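Local coordinates for protein trans-4-hydroxy-L-proline dehydratase (Clostridioides difficile 70-100-2010, PDB 6VXC) that catalyses the dehydration of trans-4-hydroxy-L-proline to (S)-1-pyrroline-5-carboxylate as a glycyl radical enzyme of anaerobic hydroxyproline breakdown, at residues M51-K56 and E138-W143; E87-K93 and K337-P342; E435-K441 and T457-E463. All coordinates share one frame; numbering follows the deposited sequence.

The three contacts are separate and buried, all in the pyruvate formate lyase-like part of the chain. Interaction 1 pairs two helices, interaction 2 ties a loop to the C-terminal end of helix 324-339, and interaction 3 joins a helix end to strand 456-458, which begins at E456, in the probable active-site hairpin. Along the chain, interactions 1 and 2 interleave, whereas both close before interaction 3 opens. The centres of interactions 1 and 2 lie about 27 Å apart. Those of interactions 2 and 3 are about 29 Å apart. Only interaction 3 is near the active-site residues: the T457 side chain is about 10 Å from that of C454, the probable radical cysteine, and about 6 Å from that of E456, the probable proton acceptor.

Interaction 1: M51-K56 and E138-W143; sequences MTEAYK and EIIPFW
T52 meets W143 through the polar bond that crosses between helix 46-58 and helix 129-143. The indole NE1 of W143 donates to OG1 of T52 at 2.8 Å, with an N-H...O angle of 158° and the acceptor practically in the ring plane. The same hydroxyl is also hydrogen-bonded to the carbonyl of A48, one turn earlier in its own helix, so this buried oxygen is held by two hydrogen bonds.

The rings supply the aromatic contacts. W143 points the edge of its six-membered ring at the face of Y55, an edge-to-face pair with planes at 58°; its CH2 sits 3.3 Å above the Y55 plane, over the ring centre. The hydroxyl of Y55 is engaged by R68. T52 turns CG2 anti to its backbone N (chi1 -55°, measured to OG1), which lays that methyl over the face of F142 in a CH-pi contact, 4.3 Å from the ring centroid. The T52 side chain sits as a knob among E138, I139, F142 and W143.

Apolar and charged packing closes the outer side. K56 runs extended past F142, with its CG 3.6 Å from CE1 of the ring. Its NZ lies 4.6 Å from OE2 of E138, beyond a salt bridge, and the two are bridged by a water that donates to E138 OE2 and is held weakly by K56 NZ. A second water accepts a hydrogen bond from K56 NZ and donates one to the backbone O of E138.

With axes 10.9 Å apart, the helices are spaced by bulky rings; a specific indole-hydroxyl bond fixes the buried side, while the exposed lysine-glutamate pair is probably only a weak, solvent-mediated attraction.

Interaction 2: E87-K93 and K337-P342; sequences ELIVGEK and KFNNQP
The E92 carboxylate receives two donors over one and the same face: NZ of K337 comes to OE2 at 2.5 Å and NE2 of Q341 to OE1 at 2.9 Å, the latter 59° out of the plane. At its edge, ND2 of N340 uses the syn lone pair of OE2, also at 2.9 Å. The E87 carboxylate is met differently: K337 NZ reaches OE2 at 2.6 Å from the syn side, 26° out of plane. The Q341 amide has the backbone O of K337 in its own plane, at 3.0 Å from NE2, while its OE1 accepts from the backbone N of K93 at 3.0 Å, a donor lying 43° above the carbonyl plane.

E87, E92 and K337 therefore form a buried salt-bridge network that fastens the loop 87-93 to the end of helix 324-339. The K337 chain, bent at both chi2 and chi3, folds its ammonium between the two carboxylates. N84 is a further partner of E87 OE2, and S36 OG is hydrogen-bonded to OD1 of N340, which is consistent with a fixed amide orientation.

Farther along, the K93 chain passes Q341, and its NZ reaches the P342 carbonyl through two waters, the closer at 2.8 Å from NZ and 2.7 Å from O of P342.

Interaction 3: E435-K441 and T457-E463; sequences ELMEAGK and TGCFGKE
T457 and E435 come together because chi1 of T457 (-57°) sets OG1 beside the backbone N and leaves CG2 anti to it: the hydroxyl faces the glutamate while the methyl faces L436. K441 bends at chi2 (73°), bringing its ammonium to the carboxylate at the end of the extended E463 chain.

T457 OG1 donates to OE1 of E435 at 2.6 Å, approaching nearly in line with the C-O bond, and OE2 of E435 binds ND1 of H754. L436 presses CG against T457 CG2 at 3.6 Å and places its CD2 3.7 Å from C of G458. K441 NZ forms a salt bridge with OE2 of E463 at 2.7 Å, coming from above the carboxylate, 54° out of its plane; T567 is a second partner of that oxygen. OE1 of E463 accepts from C459 N at 2.7 Å.

The helix 429-438 ends in a Schellman motif at G440. Strand 456-458 pairs with 450-452 in the hairpin carrying C454 and E456, the cysteine loop of this family. Both carboxylates are buried yet gripped at each oxygen: the T457 bond ties strand 456-458 to the helix, and the K441 salt bridge ties the start of strand 463-472 to the residue after its Schellman end.

Interaction 1: M51-K56 and E138-W143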
loop_
_atom_site.group_PDB
_atom_site.type_symbol
_atom_site.label_atom_id
_atom_site.label_comp_id
_atom_site.label_asym_id
_atom_site.label_seq_id
_atom_site.Cartn_x
_atom_site.Cartn_y
_atom_site.Cartn_z
ATOM N N MET A 51 -24.205 0.064 10.663
ATOM C CA MET A 51 -24.469 0.583 9.326
ATOM C C MET A 51 -25.796 0.057 8.786
ATOM O O MET A 51 -26.518 0.782 8.097
ATOM C CB MET A 51 -23.328 0.219 8.367
ATOM C CG MET A 51 -21.971 0.805 8.762
ATOM S SD MET A 51 -21.849 2.606 8.679
ATOM C CE MET A 51 -21.778 2.864 6.912
ATOM N N THR A 52 -26.132 -1.197 9.077
ATOM C CA THR A 52 -27.425 -1.710 8.644
ATOM C C THR A 52 -28.559 -0.894 9.252
ATOM O O THR A 52 -29.484 -0.482 8.548
ATOM C CB THR A 52 -27.574 -3.189 9.004
ATOM O OG1 THR A 52 -26.482 -3.937 8.467
ATOM C CG2 THR A 52 -28.887 -3.734 8.426
ATOM N N GLU A 53 -28.478 -0.611 10.557
ATOM C CA GLU A 53 -29.489 0.224 11.210
ATOM C C GLU A 53 -29.632 1.581 10.531
ATOM O O GLU A 53 -30.746 2.102 10.395
ATOM C CB GLU A 53 -29.143 0.426 12.684
ATOM C CG GLU A 53 -29.259 -0.805 13.551
ATOM C CD GLU A 53 -28.933 -0.509 15.011
ATOM O OE1 GLU A 53 -28.694 0.668 15.344
ATOM O OE2 GLU A 53 -28.911 -1.455 15.824
ATOM N N ALA A 54 -28.514 2.206 10.169
ATOM C CA ALA A 54 -28.580 3.535 9.576
ATOM C C ALA A 54 -29.233 3.500 8.200
ATOM O O ALA A 54 -30.037 4.376 7.874
ATOM C CB ALA A 54 -27.185 4.156 9.503
ATOM N N TYR A 55 -28.887 2.511 7.369
ATOM C CA TYR A 55 -29.483 2.437 6.035
ATOM C C TYR A 55 -30.984 2.183 6.112
ATOM O O TYR A 55 -31.767 2.821 5.394
ATOM C CB TYR A 55 -28.805 1.350 5.208
ATOM C CG TYR A 55 -27.616 1.824 4.405
ATOM C CD1 TYR A 55 -26.580 2.526 5.006
ATOM C CD2 TYR A 55 -27.538 1.581 3.040
ATOM C CE1 TYR A 55 -25.484 2.963 4.265
ATOM C CE2 TYR A 55 -26.458 2.003 2.295
ATOM C CZ TYR A 55 -25.428 2.700 2.912
ATOM O OH TYR A 55 -24.346 3.119 2.164
ATOM N N LYS A 56 -31.398 1.247 6.970
ATOM C CA LYS A 56 -32.819 0.994 7.154
ATOM C C LYS A 56 -33.550 2.249 7.603
ATOM O O LYS A 56 -34.727 2.430 7.288
ATOM C CB LYS A 56 -33.021 -0.133 8.168
ATOM C CG LYS A 56 -32.684 -1.516 7.630
ATOM C CD LYS A 56 -32.777 -2.572 8.728
ATOM C CE LYS A 56 -32.561 -3.966 8.177
ATOM N NZ LYS A 56 -32.564 -4.967 9.278
ATOM N N GLU A 138 -28.678 -10.991 9.942
ATOM C CA GLU A 138 -28.939 -9.566 9.796
ATOM C C GLU A 138 -28.232 -8.932 8.606
ATOM O O GLU A 138 -28.802 -8.051 7.960
ATOM C CB GLU A 138 -28.532 -8.815 11.066
ATOM C CG GLU A 138 -29.073 -9.359 12.379
ATOM C CD GLU A 138 -30.593 -9.420 12.431
ATOM O OE1 GLU A 138 -31.118 -10.382 13.039
ATOM O OE2 GLU A 138 -31.258 -8.493 11.909
ATOM N N ILE A 139 -26.994 -9.338 8.313
ATOM C CA ILE A 139 -26.154 -8.633 7.347
ATOM C C ILE A 139 -26.409 -9.107 5.921
ATOM O O ILE A 139 -26.687 -8.294 5.037
ATOM C CB ILE A 139 -24.659 -8.780 7.700
ATOM C CG1 ILE A 139 -24.391 -8.296 9.127
ATOM C CG2 ILE A 139 -23.806 -7.981 6.715
ATOM C CD1 ILE A 139 -24.918 -6.917 9.419
ATOM N N ILE A 140 -26.264 -10.411 5.676
ATOM C CA ILE A 140 -26.432 -10.935 4.316
ATOM C C ILE A 140 -27.796 -10.588 3.731
ATOM O O ILE A 140 -27.850 -10.112 2.585
ATOM C CB ILE A 140 -26.155 -12.448 4.295
ATOM C CG1 ILE A 140 -24.665 -12.709 4.500
ATOM C CG2 ILE A 140 -26.642 -13.074 3.001
ATOM C CD1 ILE A 140 -24.313 -14.154 4.437
ATOM N N PRO A 141 -28.917 -10.788 4.437
ATOM C CA PRO A 141 -30.220 -10.475 3.838
ATOM C C PRO A 141 -30.336 -9.031 3.407
ATOM O O PRO A 141 -31.039 -8.749 2.433
ATOM C CB PRO A 141 -31.208 -10.827 4.955
ATOM C CG PRO A 141 -30.488 -11.806 5.800
ATOM C CD PRO A 141 -29.067 -11.358 5.786
ATOM N N PHE A 142 -29.664 -8.101 4.086
ATOM C CA PHE A 142 -29.765 -6.699 3.702
ATOM C C PHE A 142 -28.713 -6.288 2.671
ATOM O O PHE A 142 -29.038 -5.577 1.716
ATOM C CB PHE A 142 -29.669 -5.809 4.947
ATOM C CG PHE A 142 -29.904 -4.351 4.665
ATOM C CD1 PHE A 142 -31.186 -3.827 4.647
ATOM C CD2 PHE A 142 -28.841 -3.506 4.401
ATOM C CE1 PHE A 142 -31.406 -2.493 4.368
ATOM C CE2 PHE A 142 -29.052 -2.160 4.122
ATOM C CZ PHE A 142 -30.340 -1.653 4.109
ATOM N N TRP A 143 -27.465 -6.736 2.820
ATOM C CA TRP A 143 -26.360 -6.182 2.042
ATOM C C TRP A 143 -25.961 -7.005 0.827
ATOM O O TRP A 143 -25.283 -6.471 -0.053
ATOM C CB TRP A 143 -25.120 -5.990 2.926
ATOM C CG TRP A 143 -25.304 -4.896 3.899
ATOM C CD1 TRP A 143 -25.637 -5.014 5.220
ATOM C CD2 TRP A 143 -25.196 -3.497 3.637
ATOM N NE1 TRP A 143 -25.733 -3.777 5.792
ATOM C CE2 TRP A 143 -25.466 -2.827 4.845
ATOM C CE3 TRP A 143 -24.886 -2.746 2.500
ATOM C CZ2 TRP A 143 -25.439 -1.445 4.947
ATOM C CZ3 TRP A 143 -24.867 -1.375 2.601
ATOM C CH2 TRP A 143 -25.143 -0.738 3.813
HETATM O O HOH W 1 -31.346 -7.428 7.745
HETATM O O HOH W 2 -30.312 -6.071 11.289
#

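Interaction 2: E87-K93 and K337-P342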
loop_
_atom_site.group_PDB
_atom_site.type_symbol
_atom_site.label_atom_id
_atom_site.label_comp_id
_atom_site.label_asym_id
_atom_site.label_seq_id
_atom_site.Cartn_x
_atom_site.Cartn_y
_atom_site.Cartn_z
ATOM N N GLU A 87 -2.763 2.856 28.163
ATOM C CA GLU A 87 -2.735 3.708 26.986
ATOM C C GLU A 87 -2.599 5.175 27.356
ATOM O O GLU A 87 -3.097 5.634 28.384
ATOM C CB GLU A 87 -3.983 3.502 26.137
ATOM C CG GLU A 87 -3.909 2.232 25.319
ATOM C CD GLU A 87 -5.068 2.076 24.360
ATOM O OE1 GLU A 87 -6.170 2.607 24.638
ATOM O OE2 GLU A 87 -4.859 1.422 23.312
ATOM N N LEU A 88 -1.887 5.900 26.505
ATOM C CA LEU A 88 -1.912 7.350 26.448
ATOM C C LEU A 88 -2.638 7.875 25.219
ATOM O O LEU A 88 -3.223 8.956 25.280
ATOM C CB LEU A 88 -0.481 7.909 26.473
ATOM C CG LEU A 88 0.368 7.733 27.746
ATOM C CD1 LEU A 88 1.797 8.224 27.547
ATOM C CD2 LEU A 88 -0.265 8.464 28.924
ATOM N N ILE A 89 -2.611 7.126 24.115
ATOM C CA ILE A 89 -3.375 7.414 22.900
ATOM C C ILE A 89 -4.471 6.367 22.787
ATOM O O ILE A 89 -4.184 5.170 22.862
ATOM C CB ILE A 89 -2.472 7.380 21.650
ATOM C CG1 ILE A 89 -1.319 8.367 21.790
ATOM C CG2 ILE A 89 -3.294 7.649 20.358
ATOM C CD1 ILE A 89 -1.765 9.803 21.942
ATOM N N VAL A 90 -5.714 6.802 22.546
ATOM C CA VAL A 90 -6.863 5.899 22.574
ATOM C C VAL A 90 -7.555 5.873 21.215
ATOM O O VAL A 90 -7.493 6.829 20.430
ATOM C CB VAL A 90 -7.883 6.278 23.675
ATOM C CG1 VAL A 90 -7.236 6.235 25.064
ATOM C CG2 VAL A 90 -8.493 7.634 23.376
ATOM N N GLY A 91 -8.237 4.758 20.960
ATOM C CA GLY A 91 -8.966 4.528 19.726
ATOM C C GLY A 91 -8.616 3.193 19.087
ATOM O O GLY A 91 -7.439 2.893 18.852
ATOM N N GLU A 92 -9.633 2.377 18.815
ATOM C CA GLU A 92 -9.493 1.096 18.133
ATOM C C GLU A 92 -10.525 1.035 17.009
ATOM O O GLU A 92 -11.647 1.519 17.171
ATOM C CB GLU A 92 -9.692 -0.093 19.097
ATOM C CG GLU A 92 -8.618 -0.281 20.185
ATOM C CD GLU A 92 -7.313 -0.901 19.663
ATOM O OE1 GLU A 92 -7.344 -1.548 18.592
ATOM O OE2 GLU A 92 -6.264 -0.748 20.338
ATOM N N LYS A 93 -10.145 0.453 15.867
ATOM C CA LYS A 93 -11.114 0.273 14.790
ATOM C C LYS A 93 -12.231 -0.675 15.212
ATOM O O LYS A 93 -13.411 -0.379 15.010
ATOM C CB LYS A 93 -10.430 -0.246 13.525
ATOM C CG LYS A 93 -9.541 0.760 12.808
ATOM C CD LYS A 93 -8.815 0.134 11.611
ATOM C CE LYS A 93 -9.792 -0.234 10.483
ATOM N NZ LYS A 93 -9.177 -1.091 9.433
ATOM N N LYS A 337 -0.523 1.351 18.426
ATOM C CA LYS A 337 -1.882 1.533 17.908
ATOM C C LYS A 337 -1.989 1.076 16.455
ATOM O O LYS A 337 -2.942 0.382 16.085
ATOM C CB LYS A 337 -2.344 2.981 18.040
ATOM C CG LYS A 337 -2.414 3.514 19.461
ATOM C CD LYS A 337 -3.317 2.658 20.378
ATOM C CE LYS A 337 -4.732 2.489 19.885
ATOM N NZ LYS A 337 -5.595 1.660 20.807
ATOM N N PHE A 338 -1.024 1.465 15.617
ATOM C CA PHE A 338 -0.982 0.940 14.253
ATOM C C PHE A 338 -0.974 -0.589 14.260
ATOM O O PHE A 338 -1.720 -1.234 13.514
ATOM C CB PHE A 338 0.261 1.448 13.518
ATOM C CG PHE A 338 0.170 2.861 13.010
ATOM C CD1 PHE A 338 -0.561 3.168 11.876
ATOM C CD2 PHE A 338 0.899 3.880 13.631
ATOM C CE1 PHE A 338 -0.600 4.460 11.388
ATOM C CE2 PHE A 338 0.860 5.168 13.158
ATOM C CZ PHE A 338 0.113 5.466 12.035
ATOM N N ASN A 339 -0.122 -1.188 15.098
ATOM C CA ASN A 339 0.025 -2.637 15.120
ATOM C C ASN A 339 -1.213 -3.352 15.640
ATOM O O ASN A 339 -1.332 -4.564 15.435
ATOM C CB ASN A 339 1.241 -3.053 15.962
ATOM C CG ASN A 339 1.686 -4.483 15.670
ATOM O OD1 ASN A 339 2.153 -4.786 14.571
ATOM N ND2 ASN A 339 1.578 -5.354 16.660
ATOM N N ASN A 340 -2.120 -2.638 16.308
ATOM C CA ASN A 340 -3.391 -3.201 16.743
ATOM C C ASN A 340 -4.458 -3.255 15.642
ATOM O O ASN A 340 -5.505 -3.859 15.886
ATOM C CB ASN A 340 -3.961 -2.389 17.927
ATOM C CG ASN A 340 -3.242 -2.673 19.243
ATOM O OD1 ASN A 340 -2.401 -3.555 19.324
ATOM N ND2 ASN A 340 -3.599 -1.932 20.282
ATOM N N GLN A 341 -4.222 -2.673 14.459
ATOM C CA GLN A 341 -5.222 -2.605 13.380
ATOM C C GLN A 341 -4.795 -3.430 12.170
ATOM O O GLN A 341 -4.072 -2.925 11.291
ATOM C CB GLN A 341 -5.478 -1.154 12.943
ATOM C CG GLN A 341 -5.442 -0.109 14.070
ATOM C CD GLN A 341 -6.386 -0.428 15.209
ATOM O OE1 GLN A 341 -7.535 -0.824 15.000
ATOM N NE2 GLN A 341 -5.905 -0.239 16.430
ATOM N N PRO A 342 -5.254 -4.668 12.038
ATOM C CA PRO A 342 -4.988 -5.416 10.805
ATOM C C PRO A 342 -5.762 -4.833 9.630
ATOM O O PRO A 342 -6.762 -4.138 9.790
ATOM C CB PRO A 342 -5.483 -6.829 11.138
ATOM C CG PRO A 342 -6.582 -6.590 12.132
ATOM C CD PRO A 342 -6.104 -5.423 12.970
HETATM O O HOH W 3 -8.141 2.489 22.651
HETATM O O HOH W 4 -6.191 -1.175 9.247
HETATM O O HOH W 5 -9.081 -3.419 10.922
#

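Interaction 3: E435-K441 and T457-E463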
loop_
_atom_site.group_PDB
_atom_site.type_symbol
_atom_site.label_atom_id
_atom_site.label_comp_id
_atom_site.label_asym_id
_atom_site.label_seq_id
_atom_site.Cartn_x
_atom_site.Cartn_y
_atom_site.Cartn_z
ATOM N N GLU A 435 9.274 13.382 -9.869
ATOM C CA GLU A 435 8.128 12.584 -10.291
ATOM C C GLU A 435 6.836 13.384 -10.145
ATOM O O GLU A 435 6.001 13.420 -11.060
ATOM C CB GLU A 435 8.057 11.290 -9.475
ATOM C CG GLU A 435 9.158 10.251 -9.793
ATOM C CD GLU A 435 9.380 9.303 -8.627
ATOM O OE1 GLU A 435 8.451 9.175 -7.797
ATOM O OE2 GLU A 435 10.482 8.715 -8.512
ATOM N N LEU A 436 6.666 14.038 -8.998
ATOM C CA LEU A 436 5.470 14.835 -8.761
ATOM C C LEU A 436 5.363 15.978 -9.755
ATOM O O LEU A 436 4.286 16.241 -10.297
ATOM C CB LEU A 436 5.472 15.342 -7.313
ATOM C CG LEU A 436 5.236 14.240 -6.283
ATOM C CD1 LEU A 436 5.612 14.688 -4.867
ATOM C CD2 LEU A 436 3.775 13.803 -6.320
ATOM N N MET A 437 6.467 16.684 -9.992
ATOM C CA MET A 437 6.421 17.808 -10.919
ATOM C C MET A 437 6.190 17.341 -12.349
ATOM O O MET A 437 5.476 18.000 -13.109
ATOM C CB MET A 437 7.696 18.646 -10.817
ATOM C CG MET A 437 7.832 19.378 -9.477
ATOM S SD MET A 437 9.289 20.435 -9.504
ATOM C CE MET A 437 8.728 21.807 -10.422
ATOM N N GLU A 438 6.765 16.201 -12.731
ATOM C CA GLU A 438 6.474 15.667 -14.058
ATOM C C GLU A 438 4.979 15.406 -14.241
ATOM O O GLU A 438 4.447 15.589 -15.339
ATOM C CB GLU A 438 7.282 14.395 -14.293
ATOM C CG GLU A 438 6.914 13.624 -15.546
ATOM C CD GLU A 438 7.316 14.311 -16.844
ATOM O OE1 GLU A 438 7.112 13.701 -17.911
ATOM O OE2 GLU A 438 7.876 15.422 -16.803
ATOM N N ALA A 439 4.291 15.015 -13.175
ATOM C CA ALA A 439 2.861 14.753 -13.205
ATOM C C ALA A 439 2.002 16.014 -13.058
ATOM O O ALA A 439 0.774 15.908 -13.082
ATOM C CB ALA A 439 2.503 13.746 -12.098
ATOM N N GLY A 440 2.605 17.193 -12.897
ATOM C CA GLY A 440 1.871 18.445 -12.846
ATOM C C GLY A 440 1.774 19.117 -11.484
ATOM O O GLY A 440 1.111 20.148 -11.378
ATOM N N LYS A 441 2.376 18.566 -10.436
ATOM C CA LYS A 441 2.382 19.237 -9.141
ATOM C C LYS A 441 3.303 20.454 -9.177
ATOM O O LYS A 441 4.384 20.416 -9.772
ATOM C CB LYS A 441 2.847 18.274 -8.043
ATOM C CG LYS A 441 1.844 17.276 -7.536
ATOM C CD LYS A 441 1.562 16.164 -8.538
ATOM C CE LYS A 441 0.622 15.114 -7.931
ATOM N NZ LYS A 441 0.291 14.032 -8.896
ATOM N N THR A 457 4.329 7.246 -5.105
ATOM C CA THR A 457 4.555 8.685 -4.985
ATOM C C THR A 457 3.244 9.458 -5.023
ATOM O O THR A 457 2.393 9.207 -5.881
ATOM C CB THR A 457 5.436 9.169 -6.127
ATOM O OG1 THR A 457 6.661 8.448 -6.113
ATOM C CG2 THR A 457 5.723 10.667 -5.985
ATOM N N GLY A 458 3.088 10.403 -4.106
ATOM C CA GLY A 458 1.877 11.200 -4.063
ATOM C C GLY A 458 2.083 12.515 -3.351
ATOM O O GLY A 458 3.044 12.699 -2.596
ATOM N N CYS A 459 1.156 13.425 -3.581
ATOM C CA CYS A 459 1.179 14.727 -2.932
ATOM C C CYS A 459 0.249 14.679 -1.712
ATOM O O CYS A 459 -0.972 14.849 -1.830
ATOM C CB CYS A 459 0.804 15.822 -3.919
ATOM S SG CYS A 459 0.941 17.454 -3.170
ATOM N N PHE A 460 0.850 14.463 -0.539
ATOM C CA PHE A 460 0.125 14.127 0.693
ATOM C C PHE A 460 -0.912 15.181 1.052
ATOM O O PHE A 460 -0.604 16.365 1.128
ATOM C CB PHE A 460 1.124 13.981 1.851
ATOM C CG PHE A 460 2.111 12.855 1.684
ATOM C CD1 PHE A 460 1.910 11.856 0.740
ATOM C CD2 PHE A 460 3.249 12.797 2.491
ATOM C CE1 PHE A 460 2.822 10.808 0.602
ATOM C CE2 PHE A 460 4.159 11.760 2.360
ATOM C CZ PHE A 460 3.948 10.765 1.423
ATOM N N GLY A 461 -2.141 14.747 1.283
ATOM C CA GLY A 461 -3.216 15.652 1.644
ATOM C C GLY A 461 -3.793 16.478 0.510
ATOM O O GLY A 461 -4.671 17.301 0.763
ATOM N N LYS A 462 -3.327 16.303 -0.727
ATOM C CA LYS A 462 -3.828 17.113 -1.832
ATOM C C LYS A 462 -4.135 16.286 -3.082
ATOM O O LYS A 462 -4.408 16.867 -4.140
ATOM C CB LYS A 462 -2.828 18.204 -2.197
ATOM C CG LYS A 462 -2.473 19.193 -1.100
ATOM C CD LYS A 462 -1.316 20.073 -1.553
ATOM C CE LYS A 462 -1.186 21.351 -0.717
ATOM N NZ LYS A 462 -1.323 21.079 0.721
ATOM N N GLU A 463 -4.091 14.959 -3.001
ATOM C CA GLU A 463 -4.157 14.130 -4.192
ATOM C C GLU A 463 -4.963 12.878 -3.905
ATOM O O GLU A 463 -4.849 12.284 -2.831
ATOM C CB GLU A 463 -2.737 13.746 -4.689
ATOM C CG GLU A 463 -2.739 12.890 -5.942
ATOM C CD GLU A 463 -1.349 12.643 -6.521
ATOM O OE1 GLU A 463 -0.340 12.921 -5.826
ATOM O OE2 GLU A 463 -1.266 12.171 -7.678
#